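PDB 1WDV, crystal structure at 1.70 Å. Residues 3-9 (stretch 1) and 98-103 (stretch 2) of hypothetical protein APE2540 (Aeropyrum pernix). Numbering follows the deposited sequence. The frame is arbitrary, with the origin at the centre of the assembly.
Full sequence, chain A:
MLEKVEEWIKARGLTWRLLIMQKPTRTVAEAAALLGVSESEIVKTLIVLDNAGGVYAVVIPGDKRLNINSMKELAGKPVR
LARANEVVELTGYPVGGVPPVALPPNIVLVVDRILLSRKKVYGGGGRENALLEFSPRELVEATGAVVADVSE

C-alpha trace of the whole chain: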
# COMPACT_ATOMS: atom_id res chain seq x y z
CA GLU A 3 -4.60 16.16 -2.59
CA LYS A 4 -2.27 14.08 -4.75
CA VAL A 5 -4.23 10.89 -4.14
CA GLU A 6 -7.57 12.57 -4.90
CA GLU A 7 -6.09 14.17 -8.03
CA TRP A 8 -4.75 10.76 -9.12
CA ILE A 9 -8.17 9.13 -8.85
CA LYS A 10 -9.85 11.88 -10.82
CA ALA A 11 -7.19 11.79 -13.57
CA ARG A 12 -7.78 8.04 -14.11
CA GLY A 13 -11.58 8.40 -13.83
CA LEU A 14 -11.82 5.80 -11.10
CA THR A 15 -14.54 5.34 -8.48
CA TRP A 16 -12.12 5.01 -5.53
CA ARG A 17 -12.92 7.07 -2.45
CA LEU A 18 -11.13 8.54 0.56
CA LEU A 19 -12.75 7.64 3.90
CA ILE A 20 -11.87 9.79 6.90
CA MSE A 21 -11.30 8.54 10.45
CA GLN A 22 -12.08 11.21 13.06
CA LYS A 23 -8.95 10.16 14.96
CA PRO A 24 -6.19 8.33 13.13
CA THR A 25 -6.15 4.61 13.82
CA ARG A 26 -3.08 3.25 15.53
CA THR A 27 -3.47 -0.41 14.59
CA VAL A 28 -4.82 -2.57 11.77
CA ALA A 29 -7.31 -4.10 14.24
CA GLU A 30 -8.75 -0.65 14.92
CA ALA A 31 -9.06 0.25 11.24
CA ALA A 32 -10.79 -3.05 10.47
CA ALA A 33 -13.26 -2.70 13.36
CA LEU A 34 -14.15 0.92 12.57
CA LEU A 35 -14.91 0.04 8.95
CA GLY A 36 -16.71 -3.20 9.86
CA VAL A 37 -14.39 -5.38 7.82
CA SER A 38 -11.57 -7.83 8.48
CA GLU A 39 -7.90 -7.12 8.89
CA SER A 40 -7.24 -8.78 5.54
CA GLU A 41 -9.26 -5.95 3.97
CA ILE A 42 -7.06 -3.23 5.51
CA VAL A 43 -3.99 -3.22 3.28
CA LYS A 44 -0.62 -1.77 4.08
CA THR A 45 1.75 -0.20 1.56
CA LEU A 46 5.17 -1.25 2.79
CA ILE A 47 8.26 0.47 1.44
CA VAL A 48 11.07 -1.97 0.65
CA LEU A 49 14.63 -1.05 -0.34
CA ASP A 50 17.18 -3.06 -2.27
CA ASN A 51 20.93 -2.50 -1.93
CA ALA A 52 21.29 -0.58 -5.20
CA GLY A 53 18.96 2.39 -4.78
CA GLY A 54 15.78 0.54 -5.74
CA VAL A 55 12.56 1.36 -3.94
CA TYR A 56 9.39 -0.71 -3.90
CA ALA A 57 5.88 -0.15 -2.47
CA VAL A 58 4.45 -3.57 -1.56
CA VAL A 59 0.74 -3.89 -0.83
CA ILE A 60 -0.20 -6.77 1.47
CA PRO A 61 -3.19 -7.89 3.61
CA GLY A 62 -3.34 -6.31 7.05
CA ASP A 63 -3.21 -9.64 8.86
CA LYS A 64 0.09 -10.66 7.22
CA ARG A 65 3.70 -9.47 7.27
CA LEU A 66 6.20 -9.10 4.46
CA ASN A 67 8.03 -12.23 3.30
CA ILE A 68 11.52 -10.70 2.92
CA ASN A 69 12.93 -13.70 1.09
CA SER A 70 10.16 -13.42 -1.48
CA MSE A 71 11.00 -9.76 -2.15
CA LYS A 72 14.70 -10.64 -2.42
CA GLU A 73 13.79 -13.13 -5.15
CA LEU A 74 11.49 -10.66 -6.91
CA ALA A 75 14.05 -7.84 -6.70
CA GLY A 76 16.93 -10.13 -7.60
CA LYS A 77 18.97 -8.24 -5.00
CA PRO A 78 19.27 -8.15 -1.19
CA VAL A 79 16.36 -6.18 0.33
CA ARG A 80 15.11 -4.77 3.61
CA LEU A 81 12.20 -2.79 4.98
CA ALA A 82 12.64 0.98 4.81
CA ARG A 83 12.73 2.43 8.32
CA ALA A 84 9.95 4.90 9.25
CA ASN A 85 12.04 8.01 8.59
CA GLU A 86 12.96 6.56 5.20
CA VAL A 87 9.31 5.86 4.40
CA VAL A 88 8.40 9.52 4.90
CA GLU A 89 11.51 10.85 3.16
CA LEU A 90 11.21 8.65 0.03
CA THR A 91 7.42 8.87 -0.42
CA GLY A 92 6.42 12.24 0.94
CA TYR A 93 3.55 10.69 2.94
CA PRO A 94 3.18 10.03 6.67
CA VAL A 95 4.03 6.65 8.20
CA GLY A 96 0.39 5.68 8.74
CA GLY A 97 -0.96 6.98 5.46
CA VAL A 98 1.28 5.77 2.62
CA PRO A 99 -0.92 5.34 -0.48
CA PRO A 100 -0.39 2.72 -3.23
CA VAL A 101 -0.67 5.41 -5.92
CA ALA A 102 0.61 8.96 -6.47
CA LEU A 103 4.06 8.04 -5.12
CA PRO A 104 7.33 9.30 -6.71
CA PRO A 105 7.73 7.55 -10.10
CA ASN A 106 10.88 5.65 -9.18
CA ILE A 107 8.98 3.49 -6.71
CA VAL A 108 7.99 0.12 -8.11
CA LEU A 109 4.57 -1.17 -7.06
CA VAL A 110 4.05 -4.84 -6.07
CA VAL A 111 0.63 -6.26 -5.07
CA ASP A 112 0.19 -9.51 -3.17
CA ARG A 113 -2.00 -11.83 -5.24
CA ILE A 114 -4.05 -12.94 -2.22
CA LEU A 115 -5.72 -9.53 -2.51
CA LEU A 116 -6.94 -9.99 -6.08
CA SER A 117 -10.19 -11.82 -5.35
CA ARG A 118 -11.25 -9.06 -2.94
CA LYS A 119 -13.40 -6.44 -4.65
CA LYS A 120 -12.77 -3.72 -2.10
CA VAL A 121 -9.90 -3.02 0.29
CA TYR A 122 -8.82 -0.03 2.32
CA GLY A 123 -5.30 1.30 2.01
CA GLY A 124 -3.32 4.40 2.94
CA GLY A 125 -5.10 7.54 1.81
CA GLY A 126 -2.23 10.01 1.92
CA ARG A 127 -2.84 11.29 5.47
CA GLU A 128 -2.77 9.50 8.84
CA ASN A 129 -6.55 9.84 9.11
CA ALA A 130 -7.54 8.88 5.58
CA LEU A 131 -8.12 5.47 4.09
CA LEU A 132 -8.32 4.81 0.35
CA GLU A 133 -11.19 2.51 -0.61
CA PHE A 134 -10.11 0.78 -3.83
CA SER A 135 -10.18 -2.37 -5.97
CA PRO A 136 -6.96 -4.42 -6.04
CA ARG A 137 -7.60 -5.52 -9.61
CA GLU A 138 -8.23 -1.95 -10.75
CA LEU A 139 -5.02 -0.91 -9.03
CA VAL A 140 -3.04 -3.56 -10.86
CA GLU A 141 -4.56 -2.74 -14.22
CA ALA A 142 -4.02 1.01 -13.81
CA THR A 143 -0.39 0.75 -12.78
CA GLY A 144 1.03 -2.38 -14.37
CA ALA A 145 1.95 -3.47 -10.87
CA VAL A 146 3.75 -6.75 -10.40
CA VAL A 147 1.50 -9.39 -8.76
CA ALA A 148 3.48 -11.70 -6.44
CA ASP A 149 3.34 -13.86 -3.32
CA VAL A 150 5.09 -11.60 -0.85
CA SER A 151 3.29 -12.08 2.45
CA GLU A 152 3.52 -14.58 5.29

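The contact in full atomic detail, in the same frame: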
# COMPACT_ATOMS: atom_id res chain seq x y z
N GLU A 3 -4.36 15.48 -1.28
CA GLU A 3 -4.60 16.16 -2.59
C GLU A 3 -4.09 15.34 -3.76
O GLU A 3 -4.81 15.14 -4.73
CB GLU A 3 -3.93 17.55 -2.60
CG GLU A 3 -2.40 17.52 -2.47
CD GLU A 3 -1.78 18.91 -2.36
OE1 GLU A 3 -2.11 19.63 -1.39
OE2 GLU A 3 -0.94 19.27 -3.23
N LYS A 4 -2.85 14.87 -3.67
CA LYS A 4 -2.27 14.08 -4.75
C LYS A 4 -3.05 12.80 -5.01
O LYS A 4 -3.24 12.42 -6.16
CB LYS A 4 -0.80 13.73 -4.46
CG LYS A 4 0.13 14.94 -4.27
CD LYS A 4 1.61 14.53 -4.35
CE LYS A 4 2.51 15.74 -4.12
NZ LYS A 4 3.86 15.58 -4.74
N VAL A 5 -3.49 12.12 -3.95
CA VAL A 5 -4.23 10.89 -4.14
C VAL A 5 -5.57 11.17 -4.79
O VAL A 5 -5.96 10.48 -5.72
CB VAL A 5 -4.43 10.15 -2.79
CG1 VAL A 5 -5.29 8.92 -2.98
CG2 VAL A 5 -3.08 9.78 -2.24
N GLU A 6 -6.27 12.20 -4.31
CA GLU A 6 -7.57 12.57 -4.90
C GLU A 6 -7.41 12.96 -6.36
O GLU A 6 -8.23 12.58 -7.20
CB GLU A 6 -8.21 13.72 -4.11
CG GLU A 6 -8.77 13.32 -2.75
CD GLU A 6 -9.18 14.51 -1.88
OE1 GLU A 6 -10.13 15.24 -2.26
OE2 GLU A 6 -8.55 14.71 -0.81
N GLU A 7 -6.36 13.72 -6.66
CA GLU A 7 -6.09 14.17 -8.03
C GLU A 7 -5.75 12.96 -8.93
O GLU A 7 -6.06 12.95 -10.12
CB GLU A 7 -4.91 15.18 -8.05
CG GLU A 7 -5.11 16.49 -7.25
CD GLU A 7 -3.81 17.33 -7.12
OE1 GLU A 7 -2.77 16.80 -6.64
OE2 GLU A 7 -3.80 18.53 -7.49
N TRP A 8 -5.13 11.93 -8.36
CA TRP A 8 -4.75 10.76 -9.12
C TRP A 8 -6.00 10.01 -9.55
O TRP A 8 -6.13 9.57 -10.69
CB TRP A 8 -3.83 9.86 -8.27
CG TRP A 8 -3.22 8.70 -9.01
CD1 TRP A 8 -1.98 8.68 -9.60
CD2 TRP A 8 -3.80 7.42 -9.25
NE1 TRP A 8 -1.77 7.46 -10.20
CE2 TRP A 8 -2.87 6.66 -10.00
CE3 TRP A 8 -5.02 6.83 -8.91
CZ2 TRP A 8 -3.12 5.35 -10.41
CZ3 TRP A 8 -5.28 5.51 -9.32
CH2 TRP A 8 -4.32 4.79 -10.07
N ILE A 9 -6.93 9.84 -8.61
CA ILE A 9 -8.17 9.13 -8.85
C ILE A 9 -8.97 9.80 -9.95
O ILE A 9 -9.48 9.13 -10.86
CB ILE A 9 -9.01 9.09 -7.57
CG1 ILE A 9 -8.26 8.24 -6.55
CG2 ILE A 9 -10.43 8.51 -7.85
CD1 ILE A 9 -8.77 8.36 -5.13
N VAL A 98 0.64 5.97 3.93
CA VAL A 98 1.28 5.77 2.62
C VAL A 98 0.31 5.15 1.64
O VAL A 98 -0.17 4.05 1.87
CB VAL A 98 2.52 4.86 2.76
CG1 VAL A 98 3.23 4.67 1.40
CG2 VAL A 98 3.51 5.51 3.75
N PRO A 99 -0.00 5.85 0.54
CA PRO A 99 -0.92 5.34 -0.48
C PRO A 99 -0.21 4.43 -1.48
O PRO A 99 1.00 4.46 -1.59
CB PRO A 99 -1.45 6.60 -1.14
CG PRO A 99 -0.17 7.49 -1.13
CD PRO A 99 0.47 7.21 0.21
N PRO A 100 -0.98 3.62 -2.23
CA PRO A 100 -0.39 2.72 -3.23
C PRO A 100 -0.29 3.39 -4.61
O PRO A 100 0.16 2.79 -5.58
CB PRO A 100 -1.36 1.53 -3.22
CG PRO A 100 -2.68 2.20 -3.02
CD PRO A 100 -2.38 3.24 -1.93
N VAL A 101 -0.73 4.64 -4.68
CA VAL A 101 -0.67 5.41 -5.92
C VAL A 101 -0.20 6.82 -5.59
O VAL A 101 -0.16 7.21 -4.41
CB VAL A 101 -2.05 5.50 -6.61
CG1 VAL A 101 -2.53 4.11 -7.01
CG2 VAL A 101 -3.08 6.18 -5.69
N ALA A 102 0.14 7.58 -6.63
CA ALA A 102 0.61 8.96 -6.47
C ALA A 102 1.90 9.07 -5.63
O ALA A 102 2.13 10.07 -4.91
CB ALA A 102 -0.51 9.82 -5.87
N LEU A 103 2.75 8.05 -5.77
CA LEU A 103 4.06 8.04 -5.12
C LEU A 103 5.08 8.52 -6.17
O LEU A 103 4.74 8.62 -7.38
CB LEU A 103 4.43 6.59 -4.72
CG LEU A 103 3.53 5.88 -3.71
CD1 LEU A 103 3.89 4.40 -3.68
CD2 LEU A 103 3.71 6.55 -2.33

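The first turns of an N-terminal helix pack against an irregular segment from much later in the chain; touching residues are at least 93 positions apart in sequence. Residues 4-9 are helical, whereas residues 98-103 form neither helix nor strand. No hydrogen bond crosses between the stretches, and the 295 Å² they bury is held by apolar contact, so the fit of the two surfaces carries the interaction. The backbones come nearest where the CA of Val5 lies 5.7 Å from the CA of Ala102.

On the helix, the contact surface is built from Lys4, Val5 and Trp8. The spacing follows from the helical repeat: Trp8 comes one turn after Lys4, and the bond from Trp8 N to Lys4 O (2.9 Å) ties the two together, while Ile9 N bonds to Val5 O at 3.1 Å. Glu6 lies on the far side of the helix and takes no part.

Ala102 is the bump that fits into this surface. Its CB points toward the helix and settles among the three residues, 3.8 Å from Lys4 O, 4.2 Å from Lys4 CB, 4.4 Å from Val5 CG2 and 4.1 Å from Trp8 CB. The hollow is thus lined by the Lys4 carbonyl, the CB atoms of Lys4 and Trp8, and a methyl of Val5, and a single methyl group occupies it. Ala102 has phi/psi of 62/33°, in the left-handed region that is uncommon for residues other than glycine. Lys4 contributes chiefly the part of its side chain nearest the backbone: its CB faces the loop, but the extended chain beyond leads its amino group away, leaving the charge outside the apolar contact.

Beside this hollow, Val101 meets the broad indole of Trp8. With chi1 at -172° (t) and chi2 at 94°, the tryptophan lays one face of its ring against the loop. Val101 CG1 sits 3.6 Å from the centroid of the six-membered ring and only 13° off its normal, a CH-pi contact in which a weakly polarised methyl group meets the electron-rich face. The same face is also covered by the loop backbone, Ala102 N lying 3.8 Å from Trp8 CD1. Val101 CG1 and the backbone nitrogen therefore cover different parts of the indole, one over the six-membered ring and the other over CD1 of the five-membered ring. Val101 CG2 also lies against the ring, 3.8 Å from Trp8 CE3, and is 4.4 Å from Val5 CG1, a looser contact.

Val5 extends the apolar surface as far as Pro99. Its CA-to-CB bond runs sideways, yet its branched end still reaches the loop: Val5 CG2 lies 3.7 Å from Pro99 CB, where the proline ring presents a compact hydrocarbon surface. Between Pro99 and Val101 the chain bends so that Pro100 stays out of reach of the helix, and beyond Ala102 the side chain of Leu103 turns away.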